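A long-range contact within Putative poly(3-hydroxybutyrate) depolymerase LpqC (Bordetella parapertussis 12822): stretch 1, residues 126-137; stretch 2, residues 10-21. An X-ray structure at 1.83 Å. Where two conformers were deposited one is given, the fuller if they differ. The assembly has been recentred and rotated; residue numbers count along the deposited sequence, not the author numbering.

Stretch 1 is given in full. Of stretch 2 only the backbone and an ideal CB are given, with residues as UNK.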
# COMPACT_ATOMS: atom_id res chain seq x y z
N ARG A 126 10.26 1.11 8.72
CA ARG A 126 11.52 1.76 9.11
C ARG A 126 11.42 3.27 8.96
O ARG A 126 11.87 4.04 9.85
CB ARG A 126 12.69 1.23 8.29
CG ARG A 126 12.91 -0.26 8.40
CD ARG A 126 14.23 -0.66 7.75
NE ARG A 126 14.64 -2.00 8.15
CZ ARG A 126 14.65 -3.05 7.35
NH1 ARG A 126 14.26 -2.94 6.08
NH2 ARG A 126 15.06 -4.23 7.81
N VAL A 127 10.82 3.71 7.85
CA VAL A 127 10.62 5.12 7.62
C VAL A 127 9.74 5.68 8.73
O VAL A 127 10.07 6.73 9.30
CB VAL A 127 9.97 5.43 6.24
CG1 VAL A 127 9.48 6.90 6.18
CG2 VAL A 127 10.99 5.13 5.12
N LEU A 128 8.66 4.95 9.07
CA LEU A 128 7.76 5.39 10.18
C LEU A 128 8.53 5.53 11.50
O LEU A 128 8.32 6.49 12.25
CB LEU A 128 6.53 4.45 10.36
CG LEU A 128 5.51 4.47 9.19
CD1 LEU A 128 4.49 3.29 9.27
CD2 LEU A 128 4.78 5.82 9.11
N ALA A 129 9.43 4.60 11.78
CA ALA A 129 10.17 4.65 13.07
C ALA A 129 11.06 5.91 13.10
O ALA A 129 11.29 6.53 14.15
CB ALA A 129 11.02 3.40 13.20
N ASN A 130 11.57 6.28 11.92
CA ASN A 130 12.35 7.47 11.79
C ASN A 130 11.59 8.79 11.89
O ASN A 130 12.13 9.77 12.46
CB ASN A 130 13.30 7.37 10.60
CG ASN A 130 14.57 6.61 10.97
OD1 ASN A 130 15.15 6.84 12.02
ND2 ASN A 130 14.99 5.71 10.12
N ILE A 131 10.36 8.79 11.39
CA ILE A 131 9.42 9.93 11.54
C ILE A 131 9.13 10.11 13.02
O ILE A 131 9.13 11.23 13.54
CB ILE A 131 8.12 9.68 10.70
CG1 ILE A 131 8.47 9.74 9.20
CG2 ILE A 131 7.00 10.71 11.02
CD1 ILE A 131 7.27 9.48 8.26
N ARG A 132 8.90 9.00 13.70
CA ARG A 132 8.73 9.04 15.16
C ARG A 132 9.97 9.46 15.97
O ARG A 132 9.85 10.25 16.91
CB ARG A 132 8.21 7.68 15.63
CG ARG A 132 7.21 7.70 16.77
CD ARG A 132 6.61 6.30 16.89
NE ARG A 132 7.58 5.31 17.36
CZ ARG A 132 7.43 4.58 18.47
NH1 ARG A 132 6.33 4.71 19.23
NH2 ARG A 132 8.37 3.71 18.82
N ALA A 133 11.15 8.95 15.62
CA ALA A 133 12.39 9.37 16.28
C ALA A 133 12.66 10.83 15.98
O ALA A 133 13.22 11.51 16.82
CB ALA A 133 13.59 8.48 15.87
N ALA A 134 12.20 11.34 14.83
CA ALA A 134 12.39 12.76 14.47
C ALA A 134 11.45 13.65 15.27
O ALA A 134 11.60 14.87 15.26
CB ALA A 134 12.11 12.94 12.96
N GLU A 135 10.47 13.03 15.93
CA GLU A 135 9.41 13.72 16.73
C GLU A 135 8.52 14.54 15.79
O GLU A 135 7.94 15.55 16.20
CB GLU A 135 9.99 14.61 17.86
CG GLU A 135 10.65 13.84 19.03
CD GLU A 135 11.08 14.76 20.18
OE1 GLU A 135 12.06 15.56 20.02
OE2 GLU A 135 10.45 14.72 21.25
N ILE A 136 8.44 14.11 14.53
CA ILE A 136 7.58 14.78 13.55
C ILE A 136 6.13 14.33 13.78
O ILE A 136 5.18 15.13 13.69
CB ILE A 136 8.08 14.50 12.10
CG1 ILE A 136 9.41 15.24 11.83
CG2 ILE A 136 7.00 14.86 11.06
CD1 ILE A 136 9.33 16.79 11.93
N ALA A 137 5.95 13.05 14.08
CA ALA A 137 4.62 12.52 14.30
C ALA A 137 4.72 11.39 15.28
O ALA A 137 5.72 10.65 15.27
CB ALA A 137 4.01 12.01 12.96
N UNK A 10 21.60 11.20 11.27
CA UNK A 10 20.86 9.97 11.06
C UNK A 10 19.67 10.31 10.15
O UNK A 10 19.37 11.51 9.92
CB UNK A 10 20.41 9.36 12.39
N UNK A 11 19.01 9.26 9.65
CA UNK A 11 17.76 9.42 8.90
C UNK A 11 16.70 10.17 9.70
O UNK A 11 15.98 10.99 9.15
CB UNK A 11 17.22 8.05 8.49
N UNK A 12 16.65 9.93 11.02
CA UNK A 12 15.68 10.66 11.87
C UNK A 12 16.04 12.16 11.89
O UNK A 12 15.15 13.00 11.76
CB UNK A 12 15.67 10.09 13.29
N UNK A 13 17.33 12.49 12.03
CA UNK A 13 17.78 13.91 12.01
C UNK A 13 17.40 14.57 10.70
O UNK A 13 16.86 15.65 10.71
CB UNK A 13 19.29 14.01 12.22
N UNK A 14 17.69 13.90 9.59
CA UNK A 14 17.29 14.40 8.25
C UNK A 14 15.82 14.69 8.13
O UNK A 14 15.42 15.77 7.67
CB UNK A 14 17.67 13.39 7.17
N UNK A 15 15.01 13.74 8.61
CA UNK A 15 13.56 13.86 8.53
C UNK A 15 13.10 15.04 9.40
O UNK A 15 12.17 15.73 9.04
CB UNK A 15 12.88 12.56 8.97
N UNK A 16 13.73 15.22 10.55
CA UNK A 16 13.40 16.34 11.44
C UNK A 16 13.60 17.69 10.74
O UNK A 16 12.81 18.62 10.90
CB UNK A 16 14.26 16.28 12.71
N UNK A 17 14.65 17.78 9.92
CA UNK A 17 14.99 19.03 9.22
C UNK A 17 14.14 19.27 7.97
O UNK A 17 13.96 20.41 7.55
CB UNK A 17 16.47 19.02 8.83
N UNK A 18 13.65 18.19 7.37
CA UNK A 18 12.95 18.29 6.07
C UNK A 18 11.44 18.30 6.21
O UNK A 18 10.74 18.82 5.33
CB UNK A 18 13.36 17.13 5.16
N UNK A 19 10.93 17.73 7.29
CA UNK A 19 9.49 17.54 7.42
C UNK A 19 8.91 18.43 8.54
O UNK A 19 7.73 18.31 8.90
CB UNK A 19 9.18 16.07 7.70
N UNK A 20 9.75 19.32 9.06
CA UNK A 20 9.37 20.20 10.16
C UNK A 20 8.40 21.29 9.73
O UNK A 20 7.59 21.77 10.53
CB UNK A 20 10.62 20.84 10.77
N UNK A 21 8.50 21.69 8.46
CA UNK A 21 7.70 22.80 7.94
C UNK A 21 6.65 22.35 6.94
O UNK A 21 6.78 21.28 6.33
CB UNK A 21 8.61 23.84 7.29

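Position 10 lies just before the helix, with nothing of stretch 1 within 5.5 Å of its ideal CB. The backbone asks for an N-cap, so Ser, Thr, Asp or Asn would serve. It is Thr 10, whose OG1 accepts from the backbone N of position 13 at 3.1 Å, a capping bond.

Position 11 opens the helix with CB sideways, the ideal CB 3.6 Å from Asn 130 ND2. Many polar or medium-sized residues would fit. It is Asn 11, which touches Asn 130 through its CB and spends its own amide elsewhere in the structure.

Position 12 is the tight point. Its CA is 4.6 Å from the CA of Asn 130, and its ideal CB points toward stretch 1, 3.5 Å from Asn 130 OD1, 3.7 Å from Ala 133 CB and 4.0 Å from Ala 134 N. Little room remains beyond the CB; Ala is the natural choice, with Gly or perhaps Ser as alternatives. Ala 12 packs its methyl on that of Ala 133, while its backbone N gives a hydrogen bond to the O of a water 3.0 Å away, which donates in turn to Asn 130 OD1 at 2.7 Å. No direct hydrogen bond joins the stretches.

Positions 13 and 14 have no contact with stretch 1, and polar residues suit both. At 13, near the helix start, an acidic group can accept from the backbone N of Thr 10: Asp 13 OD2 does so, 3.0 Å from Thr 10 N. Arg 14 follows.

Position 15 points toward stretch 1, its ideal CB 4.1 Å from Ala 134 CB and 4.5 Å from Asn 130 O; the mostly apolar surroundings favour Ile, Leu, Val or Met. Ile 15 (chi1 m, chi2 t) brings CD1 to 3.7 Å from Asn 130 CB, and CG2 to 3.9 Å from Ala 134 CB and 4.1 Å from Ile 136 CG1.

At position 16 the CA-to-CB bond points sideways, the ideal CB 3.9 Å from Ala 134 O; a small residue, Ala or Ser, suits it. Ala 16 sets its CB 3.9 Å from Ala 134 CB.

Positions 17 and 18 make no contact; they are Leu 17 and Glu 18.

Position 19 leaves helical phi/psi but points toward stretch 1, its ideal CB 4.2 Å from Ile 136 CG2. Leu, Met or Ile would answer that methyl; Leu 19 places CG 4.1 Å from Ile 136 CG2.

At position 20 an ideal CB would sit 3.1 Å from Ala 16 O, which favours glycine. Gly 20 CA lies 3.8 Å from Ile 136 CD1.

Position 21 points away, open to many residues; it is His 21.

Stretch 2 10-21: TNADRIALELGH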
# COMPACT_ATOMS: atom_id res chain seq x y z
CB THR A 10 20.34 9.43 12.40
OG1 THR A 10 19.43 10.40 12.93
CG2 THR A 10 21.51 9.27 13.42
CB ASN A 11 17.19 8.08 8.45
CG ASN A 11 17.84 7.57 7.17
OD1 ASN A 11 18.37 8.37 6.38
ND2 ASN A 11 17.83 6.26 6.97
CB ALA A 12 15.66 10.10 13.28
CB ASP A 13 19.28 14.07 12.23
CG ASP A 13 19.75 13.50 13.55
OD1 ASP A 13 18.99 13.63 14.55
OD2 ASP A 13 20.89 12.93 13.59
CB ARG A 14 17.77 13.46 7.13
CG ARG A 14 19.23 13.71 6.84
CD ARG A 14 19.77 12.90 5.65
NE ARG A 14 20.14 11.57 6.11
CZ ARG A 14 21.33 11.25 6.63
NH1 ARG A 14 22.30 12.15 6.76
NH2 ARG A 14 21.53 10.00 7.03
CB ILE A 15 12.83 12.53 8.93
CG1 ILE A 15 13.01 11.48 7.84
CG2 ILE A 15 11.30 12.79 9.18
CD1 ILE A 15 12.52 10.10 8.21
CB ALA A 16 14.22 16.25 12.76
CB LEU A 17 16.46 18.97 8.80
CG LEU A 17 17.50 19.02 9.92
CD1 LEU A 17 18.92 18.72 9.40
CD2 LEU A 17 17.43 20.38 10.58
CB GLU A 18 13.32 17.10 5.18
CG GLU A 18 14.80 17.08 4.69
CD GLU A 18 15.02 17.81 3.35
OE1 GLU A 18 14.36 18.86 3.12
OE2 GLU A 18 15.85 17.32 2.52
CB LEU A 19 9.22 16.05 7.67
CG LEU A 19 7.98 15.38 7.14
CD1 LEU A 19 7.70 15.83 5.71
CD2 LEU A 19 8.10 13.85 7.23
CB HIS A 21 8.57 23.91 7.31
CG HIS A 21 9.57 23.42 6.31
ND1 HIS A 21 10.77 24.07 6.08
CD2 HIS A 21 9.57 22.34 5.48
CE1 HIS A 21 11.45 23.42 5.15
NE2 HIS A 21 10.75 22.37 4.78
O HOH W 1 17.73 7.53 12.47
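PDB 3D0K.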